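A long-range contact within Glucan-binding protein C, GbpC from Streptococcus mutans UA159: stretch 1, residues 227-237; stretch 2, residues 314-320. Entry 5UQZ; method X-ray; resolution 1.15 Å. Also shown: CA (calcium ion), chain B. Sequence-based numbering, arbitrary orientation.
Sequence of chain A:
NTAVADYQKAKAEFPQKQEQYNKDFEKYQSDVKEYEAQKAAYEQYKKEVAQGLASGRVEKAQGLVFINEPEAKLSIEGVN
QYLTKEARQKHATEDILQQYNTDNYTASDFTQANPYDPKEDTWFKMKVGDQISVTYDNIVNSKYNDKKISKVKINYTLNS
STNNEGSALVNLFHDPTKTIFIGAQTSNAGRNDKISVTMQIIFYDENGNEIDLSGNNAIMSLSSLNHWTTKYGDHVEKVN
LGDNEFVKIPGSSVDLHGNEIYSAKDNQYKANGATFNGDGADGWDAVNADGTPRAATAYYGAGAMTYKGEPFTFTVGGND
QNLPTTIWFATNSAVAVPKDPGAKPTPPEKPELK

Stretch 1, residues 227-237: HWTTKYGDHVE
Stretch 2 (314-320) FTVGGND

How do the backbones run? Strands 233-237 and 314-319 lie antiparallel, their directions 171° apart. Val 236 and Gly 317 form the hydrogen-bonded pair: Val 236 N to Gly 317 O is 2.9 Å, Gly 317 N to Val 236 O 3.3 Å. Gly 233 faces Asn 319 and Glu 237 faces Val 316, with CA-CA distances of 4.0 and 4.5 Å; the register slips by one between Gly 233 and Val 236, a beta bulge. There Gly 318 adopts phi/psi 108/-7, and a CB on it would lie 1.8 Å from Asp 234 O.

How does Asp 320 meet the turn? Its CB points toward the type I turn Thr 230 to Gly 233. Asp 320 N donates to Tyr 232 O at 2.9 Å, extending the ladder beyond the strand; chi1 is m (-76°).

How do Asn 319 and Val 316 both meet His 235? With chi1 t and chi2 107°, the imidazole gives ND1 to Asn 319 OD1 (2.7 Å), near the ring plane; Asn 319 is m. Val 316, chi1 p, brings CG2 within 3.4 Å of His 235 CE1.

Where does the imidazole lead? His 235 NE2 donates to Glu 237 OE2 at 2.7 Å, while Glu 237 OE1 binds calcium at 2.5 Å. Glu 237 (m, t, chi3 11°) also packs CG 3.7 Å from Val 316 CG2.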

# COMPACT_ATOMS: atom_id res chain seq x y z
N HIS A 227 -0.38 8.04 -6.46
CA HIS A 227 -0.91 9.25 -7.05
C HIS A 227 -1.12 8.93 -8.52
O HIS A 227 -0.16 8.70 -9.27
CB HIS A 227 0.11 10.39 -6.88
CG HIS A 227 -0.37 11.71 -7.43
ND1 HIS A 227 0.30 12.90 -7.20
CD2 HIS A 227 -1.46 12.03 -8.18
CE1 HIS A 227 -0.36 13.89 -7.77
NE2 HIS A 227 -1.42 13.39 -8.38
N TRP A 228 -2.36 8.87 -8.94
CA TRP A 228 -2.67 8.68 -10.35
C TRP A 228 -3.52 9.84 -10.86
O TRP A 228 -4.34 10.38 -10.12
CB TRP A 228 -3.33 7.33 -10.65
CG TRP A 228 -4.59 6.88 -9.89
CD1 TRP A 228 -4.66 5.98 -8.85
CD2 TRP A 228 -5.95 7.28 -10.15
NE1 TRP A 228 -5.98 5.79 -8.47
CE2 TRP A 228 -6.78 6.57 -9.25
CE3 TRP A 228 -6.54 8.17 -11.06
CZ2 TRP A 228 -8.17 6.73 -9.23
CZ3 TRP A 228 -7.93 8.32 -11.03
CH2 TRP A 228 -8.71 7.62 -10.13
N THR A 229 -3.27 10.23 -12.11
CA THR A 229 -3.99 11.33 -12.73
C THR A 229 -4.54 10.85 -14.06
O THR A 229 -3.77 10.52 -14.97
CB THR A 229 -3.08 12.55 -12.92
OG1 THR A 229 -2.46 12.91 -11.68
CG2 THR A 229 -3.88 13.72 -13.42
N THR A 230 -5.87 10.77 -14.15
CA THR A 230 -6.51 10.33 -15.38
C THR A 230 -7.76 11.16 -15.57
O THR A 230 -8.10 12.02 -14.74
CB THR A 230 -6.93 8.86 -15.34
OG1 THR A 230 -8.07 8.69 -14.50
CG2 THR A 230 -5.81 7.93 -14.87
N LYS A 231 -8.48 10.87 -16.66
CA LYS A 231 -9.77 11.50 -16.89
C LYS A 231 -10.72 11.32 -15.73
O LYS A 231 -11.65 12.13 -15.57
CB LYS A 231 -10.38 10.88 -18.16
CG LYS A 231 -11.75 11.39 -18.55
CD LYS A 231 -12.23 10.77 -19.87
CE LYS A 231 -12.41 9.26 -19.80
NZ LYS A 231 -13.25 8.73 -20.93
N TYR A 232 -10.51 10.30 -14.90
CA TYR A 232 -11.42 9.99 -13.82
C TYR A 232 -10.95 10.48 -12.46
O TYR A 232 -11.63 10.20 -11.46
CB TYR A 232 -11.68 8.48 -13.77
CG TYR A 232 -12.34 8.00 -15.05
CD1 TYR A 232 -13.71 8.14 -15.23
CD2 TYR A 232 -11.60 7.45 -16.09
CE1 TYR A 232 -14.32 7.74 -16.40
CE2 TYR A 232 -12.21 7.03 -17.27
CZ TYR A 232 -13.56 7.19 -17.40
OH TYR A 232 -14.17 6.79 -18.57
N GLY A 233 -9.84 11.22 -12.38
CA GLY A 233 -9.48 11.80 -11.09
C GLY A 233 -8.02 12.22 -11.03
O GLY A 233 -7.20 11.84 -11.86
N ASP A 234 -7.71 13.00 -9.98
CA ASP A 234 -6.34 13.28 -9.59
C ASP A 234 -6.25 12.72 -8.17
O ASP A 234 -6.31 13.42 -7.16
CB ASP A 234 -6.06 14.78 -9.62
CG ASP A 234 -4.60 15.08 -9.37
OD1 ASP A 234 -3.75 14.18 -9.52
OD2 ASP A 234 -4.28 16.23 -9.04
N HIS A 235 -6.08 11.40 -8.10
CA HIS A 235 -6.20 10.62 -6.87
C HIS A 235 -4.85 10.60 -6.16
O HIS A 235 -3.86 10.15 -6.75
CB HIS A 235 -6.53 9.20 -7.32
CG HIS A 235 -6.58 8.20 -6.20
ND1 HIS A 235 -7.77 7.66 -5.74
CD2 HIS A 235 -5.60 7.58 -5.49
CE1 HIS A 235 -7.51 6.73 -4.83
NE2 HIS A 235 -6.19 6.67 -4.65
N VAL A 236 -4.81 11.10 -4.93
CA VAL A 236 -3.55 11.19 -4.19
C VAL A 236 -3.76 10.62 -2.80
O VAL A 236 -4.74 10.96 -2.11
CB VAL A 236 -3.04 12.65 -4.10
CG1 VAL A 236 -1.63 12.68 -3.50
CG2 VAL A 236 -3.06 13.41 -5.40
N GLU A 237 -2.83 9.76 -2.38
CA GLU A 237 -2.80 9.19 -1.03
C GLU A 237 -1.69 9.88 -0.25
O GLU A 237 -0.56 9.99 -0.75
CB GLU A 237 -2.60 7.68 -1.14
CG GLU A 237 -3.78 7.07 -1.90
CD GLU A 237 -3.71 5.60 -2.24
OE1 GLU A 237 -2.84 4.86 -1.76
OE2 GLU A 237 -4.62 5.19 -3.03
N PHE A 314 -3.92 9.38 7.69
CA PHE A 314 -3.81 9.14 6.26
C PHE A 314 -5.03 9.70 5.56
O PHE A 314 -6.13 9.76 6.15
CB PHE A 314 -3.59 7.67 5.93
CG PHE A 314 -4.75 6.73 6.22
CD1 PHE A 314 -5.77 6.58 5.26
CD2 PHE A 314 -4.77 5.95 7.35
CE1 PHE A 314 -6.81 5.70 5.48
CE2 PHE A 314 -5.83 5.05 7.57
CZ PHE A 314 -6.84 4.91 6.63
N THR A 315 -4.83 10.13 4.32
CA THR A 315 -5.94 10.63 3.53
C THR A 315 -5.87 10.12 2.10
O THR A 315 -4.79 9.81 1.58
CB THR A 315 -6.06 12.19 3.50
OG1 THR A 315 -5.00 12.74 2.73
CG2 THR A 315 -5.99 12.79 4.89
N VAL A 316 -7.03 10.07 1.46
CA VAL A 316 -7.12 9.74 0.05
C VAL A 316 -8.25 10.56 -0.54
O VAL A 316 -9.35 10.64 0.04
CB VAL A 316 -7.30 8.21 -0.19
CG1 VAL A 316 -8.50 7.64 0.56
CG2 VAL A 316 -7.36 7.91 -1.67
N GLY A 317 -8.00 11.17 -1.69
CA GLY A 317 -9.02 11.98 -2.34
C GLY A 317 -8.58 12.33 -3.74
O GLY A 317 -7.49 12.00 -4.17
N GLY A 318 -9.47 13.03 -4.45
CA GLY A 318 -9.18 13.48 -5.80
C GLY A 318 -9.91 12.76 -6.91
O GLY A 318 -9.81 13.18 -8.07
N ASN A 319 -10.65 11.69 -6.61
CA ASN A 319 -11.42 11.02 -7.65
C ASN A 319 -12.53 11.93 -8.15
O ASN A 319 -13.06 12.77 -7.41
CB ASN A 319 -12.15 9.79 -7.08
CG ASN A 319 -11.22 8.62 -6.86
OD1 ASN A 319 -9.98 8.81 -6.75
ND2 ASN A 319 -11.75 7.44 -6.70
N ASP A 320 -12.93 11.72 -9.41
CA ASP A 320 -14.13 12.37 -9.91
C ASP A 320 -15.38 11.79 -9.25
O ASP A 320 -15.42 10.66 -8.71
CB ASP A 320 -14.21 12.24 -11.43
CG ASP A 320 -13.24 13.20 -12.13
OD1 ASP A 320 -13.01 14.31 -11.58
OD2 ASP A 320 -12.77 12.89 -13.20
CA CA B . -2.21 2.48 -2.03
O HOH W 1 -5.37 12.80 0.00
O HOH W 2 -4.33 2.72 -3.46
O HOH W 3 -2.67 0.57 -3.51
O HOH W 4 -4.13 1.05 -1.40
O HOH W 5 -2.22 2.39 0.34